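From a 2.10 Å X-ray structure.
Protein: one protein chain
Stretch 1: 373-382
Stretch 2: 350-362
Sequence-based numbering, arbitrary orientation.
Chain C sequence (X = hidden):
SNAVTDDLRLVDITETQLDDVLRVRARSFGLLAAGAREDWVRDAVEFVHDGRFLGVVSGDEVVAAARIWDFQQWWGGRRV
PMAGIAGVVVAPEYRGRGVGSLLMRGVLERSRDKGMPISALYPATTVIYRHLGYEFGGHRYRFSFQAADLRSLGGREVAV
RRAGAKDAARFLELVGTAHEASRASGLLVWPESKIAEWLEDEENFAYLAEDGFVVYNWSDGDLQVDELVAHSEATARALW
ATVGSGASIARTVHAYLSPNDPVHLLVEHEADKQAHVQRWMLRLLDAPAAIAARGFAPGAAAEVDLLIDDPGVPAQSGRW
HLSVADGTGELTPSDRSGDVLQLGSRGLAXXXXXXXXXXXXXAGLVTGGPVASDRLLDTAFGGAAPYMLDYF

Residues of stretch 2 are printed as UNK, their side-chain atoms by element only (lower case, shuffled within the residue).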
# COMPACT_ATOMS: atom_id res chain seq x y z
N SER C 373 44.18 -25.03 13.48
CA SER C 373 43.70 -24.16 14.55
C SER C 373 42.23 -23.81 14.32
O SER C 373 41.45 -23.75 15.27
CB SER C 373 44.54 -22.88 14.63
OG SER C 373 45.87 -23.16 15.01
N ASP C 374 41.87 -23.59 13.06
CA ASP C 374 40.50 -23.20 12.68
C ASP C 374 39.45 -24.18 13.18
O ASP C 374 38.41 -23.79 13.70
CB ASP C 374 40.38 -23.08 11.15
CG ASP C 374 40.98 -21.79 10.62
OD1 ASP C 374 40.60 -21.39 9.49
OD2 ASP C 374 41.81 -21.17 11.31
N ARG C 375 39.73 -25.47 13.02
CA ARG C 375 38.80 -26.51 13.43
C ARG C 375 38.62 -26.55 14.95
O ARG C 375 37.50 -26.67 15.44
CB ARG C 375 39.23 -27.87 12.89
CG ARG C 375 38.87 -28.08 11.43
CD ARG C 375 39.12 -29.52 10.98
NE ARG C 375 40.54 -29.78 10.79
CZ ARG C 375 41.20 -29.52 9.66
NH1 ARG C 375 42.49 -29.79 9.56
NH2 ARG C 375 40.56 -28.97 8.63
N LEU C 376 39.73 -26.46 15.68
CA LEU C 376 39.68 -26.40 17.15
C LEU C 376 38.86 -25.19 17.63
O LEU C 376 37.92 -25.33 18.43
CB LEU C 376 41.09 -26.35 17.75
CG LEU C 376 41.90 -27.64 17.95
CD1 LEU C 376 41.11 -28.90 17.60
CD2 LEU C 376 43.21 -27.58 17.19
N LEU C 377 39.21 -24.00 17.15
CA LEU C 377 38.48 -22.80 17.53
C LEU C 377 37.00 -22.87 17.17
O LEU C 377 36.14 -22.43 17.94
CB LEU C 377 39.11 -21.58 16.86
CG LEU C 377 40.48 -21.18 17.40
CD1 LEU C 377 41.09 -20.10 16.52
CD2 LEU C 377 40.35 -20.70 18.83
N ASP C 378 36.69 -23.42 16.00
CA ASP C 378 35.31 -23.51 15.54
C ASP C 378 34.43 -24.29 16.53
O ASP C 378 33.37 -23.81 16.95
CB ASP C 378 35.23 -24.12 14.13
CG ASP C 378 35.17 -23.07 13.02
OD1 ASP C 378 35.27 -21.85 13.31
OD2 ASP C 378 35.02 -23.45 11.84
N THR C 379 34.88 -25.48 16.93
CA THR C 379 34.10 -26.29 17.87
C THR C 379 34.08 -25.74 19.31
O THR C 379 33.04 -25.77 19.97
CB THR C 379 34.55 -27.77 17.86
OG1 THR C 379 35.95 -27.85 18.14
CG2 THR C 379 34.27 -28.38 16.50
N ALA C 380 35.22 -25.24 19.78
CA ALA C 380 35.30 -24.57 21.07
C ALA C 380 34.22 -23.49 21.25
O ALA C 380 33.46 -23.50 22.22
CB ALA C 380 36.68 -23.95 21.25
N PHE C 381 34.16 -22.56 20.31
CA PHE C 381 33.21 -21.46 20.39
C PHE C 381 31.86 -21.82 19.77
O PHE C 381 30.96 -21.00 19.70
CB PHE C 381 33.78 -20.20 19.73
CG PHE C 381 34.94 -19.59 20.49
CD1 PHE C 381 34.72 -18.69 21.51
CD2 PHE C 381 36.25 -19.94 20.17
CE1 PHE C 381 35.79 -18.12 22.21
CE2 PHE C 381 37.33 -19.37 20.86
CZ PHE C 381 37.09 -18.46 21.88
N GLY C 382 31.73 -23.07 19.34
CA GLY C 382 30.49 -23.54 18.75
C GLY C 382 29.35 -23.65 19.75
O GLY C 382 29.55 -23.50 20.96
N UNK C 350 33.87 -11.37 16.90
CA UNK C 350 33.08 -12.29 16.08
C UNK C 350 33.41 -13.75 16.40
O UNK C 350 32.52 -14.60 16.48
c UNK C 350 33.29 -12.00 14.60
N UNK C 351 34.70 -14.05 16.60
CA UNK C 351 35.11 -15.40 16.99
C UNK C 351 34.48 -15.79 18.34
O UNK C 351 33.97 -16.91 18.49
c UNK C 351 36.93 -17.93 16.80
c UNK C 351 36.64 -15.49 17.07
c UNK C 351 37.21 -16.76 17.70
c UNK C 351 38.72 -16.65 18.00
N UNK C 352 34.51 -14.86 19.29
CA UNK C 352 33.92 -15.07 20.62
C UNK C 352 32.44 -15.37 20.51
O UNK C 352 31.88 -16.12 21.31
c UNK C 352 33.71 -13.95 22.93
c UNK C 352 32.01 -13.77 24.67
c UNK C 352 32.40 -13.67 23.33
c UNK C 352 34.62 -14.32 23.90
c UNK C 352 34.25 -14.44 25.23
c UNK C 352 32.96 -14.15 25.61
o UNK C 352 32.62 -14.27 26.94
c UNK C 352 34.13 -13.82 21.48
N UNK C 353 31.80 -14.77 19.50
CA UNK C 353 30.37 -14.94 19.30
C UNK C 353 30.02 -16.22 18.53
O UNK C 353 28.84 -16.50 18.32
c UNK C 353 29.79 -13.73 18.57
N UNK C 354 31.03 -16.97 18.10
CA UNK C 354 30.81 -18.20 17.35
C UNK C 354 30.71 -18.07 15.83
O UNK C 354 30.29 -19.00 15.15
N UNK C 355 31.09 -16.92 15.28
CA UNK C 355 31.12 -16.78 13.82
C UNK C 355 32.17 -17.75 13.24
O UNK C 355 33.29 -17.83 13.74
o UNK C 355 30.53 -14.45 14.10
c UNK C 355 31.44 -15.32 13.42
c UNK C 355 31.32 -15.10 11.91
N UNK C 356 31.80 -18.52 12.20
CA UNK C 356 32.73 -19.52 11.62
C UNK C 356 34.03 -18.89 11.11
O UNK C 356 34.01 -17.78 10.57
c UNK C 356 31.94 -20.09 10.43
c UNK C 356 30.51 -18.46 11.49
c UNK C 356 30.50 -19.72 10.66
N UNK C 357 35.14 -19.61 11.27
CA UNK C 357 36.44 -19.08 10.86
C UNK C 357 36.48 -18.84 9.36
O UNK C 357 37.10 -17.87 8.90
c UNK C 357 37.57 -20.02 11.28
c UNK C 357 38.35 -19.66 12.55
c UNK C 357 37.41 -19.54 13.71
c UNK C 357 39.14 -18.37 12.39
N UNK C 358 35.84 -19.71 8.59
CA UNK C 358 35.77 -19.54 7.14
C UNK C 358 35.25 -18.14 6.77
O UNK C 358 35.83 -17.46 5.92
c UNK C 358 34.89 -20.61 6.53
N UNK C 359 34.17 -17.72 7.42
CA UNK C 359 33.60 -16.40 7.16
C UNK C 359 34.52 -15.26 7.57
O UNK C 359 34.58 -14.23 6.88
c UNK C 359 32.24 -16.25 7.84
N UNK C 360 35.22 -15.43 8.69
CA UNK C 360 36.12 -14.40 9.19
C UNK C 360 37.33 -14.21 8.28
O UNK C 360 37.86 -13.10 8.13
c UNK C 360 34.74 -13.53 11.71
c UNK C 360 36.13 -15.14 13.00
c UNK C 360 36.61 -14.74 10.60
c UNK C 360 35.52 -14.83 11.66
N UNK C 361 37.78 -15.30 7.67
CA UNK C 361 38.92 -15.21 6.77
C UNK C 361 38.49 -14.55 5.47
O UNK C 361 39.18 -13.67 4.97
n UNK C 361 41.69 -19.04 8.39
c UNK C 361 40.21 -17.20 7.68
c UNK C 361 41.02 -18.42 7.25
n UNK C 361 43.61 -17.77 8.18
c UNK C 361 39.50 -16.60 6.49
n UNK C 361 43.45 -19.33 9.86
c UNK C 361 42.92 -18.72 8.81
N UNK C 362 37.34 -14.95 4.94
CA UNK C 362 36.81 -14.33 3.73
C UNK C 362 36.51 -12.84 3.96
O UNK C 362 36.73 -12.03 3.09
c UNK C 362 35.56 -15.06 3.22
o UNK C 362 35.91 -16.43 2.96
c UNK C 362 35.03 -14.42 1.92

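Position 350 carries one side-chain carbon, out of reach of stretch 1, which identifies Ala350. Position 351 has four carbons forked at the second, with chi1 170° and chi2 68°: Leu351. Its CA-to-CB bond points sideways, yet its end comes nearer, bringing CD1 to 4.0 Å from Phe381 CD2 and 4.3 Å from Leu377 CB. Position 352 shows one carbon leading to a six-carbon ring that bears an oxygen, hence Tyr352. The CA-to-CB bond points away, but ring atom CD1 still lies 4.3 Å from Phe381 CE1, and the hydroxyl is hydrogen-bonded elsewhere in the structure.

Position 353 has a single carbon directed away from stretch 1: Ala353. Position 354 has no side-chain atoms, and its phi of 89° follows a helix end with a Schellman motif; this is Gly354. An ideal CB here would sit 3.2 Å from Phe381 O and would also jam against the preceding carbonyl, so the backbone angles alone call for glycine. Position 355 bears one carbon carrying an oxygen and a carbon, the pattern of Thr355; it points away, and its backbone N bonds to Ala350 O at 3.0 Å.

At position 356, three carbons close a ring onto the backbone N, giving Pro356 at the N-cap position. Its CA lies 3.8 Å from Asp378 OD1. Position 357 again has four carbons forked at the second, here directed toward stretch 1: Leu357. Its CD2 packs 4.1 Å from Leu377 CB, while its backbone N donates to Asp378 OD1 at 3.0 Å with an angle of 152°.

Positions 358 and 359 each have one carbon, and neither makes a contact: Ala358 and Ala359. Position 360, with four carbons forked at the second, is out of reach: Leu360. Position 361 has three carbons, a nitrogen, then a carbon carrying two more nitrogens: Arg361. Its NE meets Asp374 OD1 at 2.8 Å (163°), and its NH1 meets Asp374 OD2 at 2.9 Å (172°). Position 362 carries an oxygen and a carbon on one carbon, so it is Thr362, whose OG1 donates to Ala358 O at 3.1 Å.

The contact combines apolar packing with directional polar bonds. Leu351 CG lies over one face of the Phe381 ring, while Leu377 touches both Leu351 and Leu357. Asp378 accepts a free amide in the first turn of the second helix, and one turn earlier in its own helix Asp374 holds Arg361 in a two-point salt bridge, with OD1 near the guanidinium plane. Together these interactions bury 478 Å².

Stretch 2, residues 350-362: ALYAGTPLAALRT
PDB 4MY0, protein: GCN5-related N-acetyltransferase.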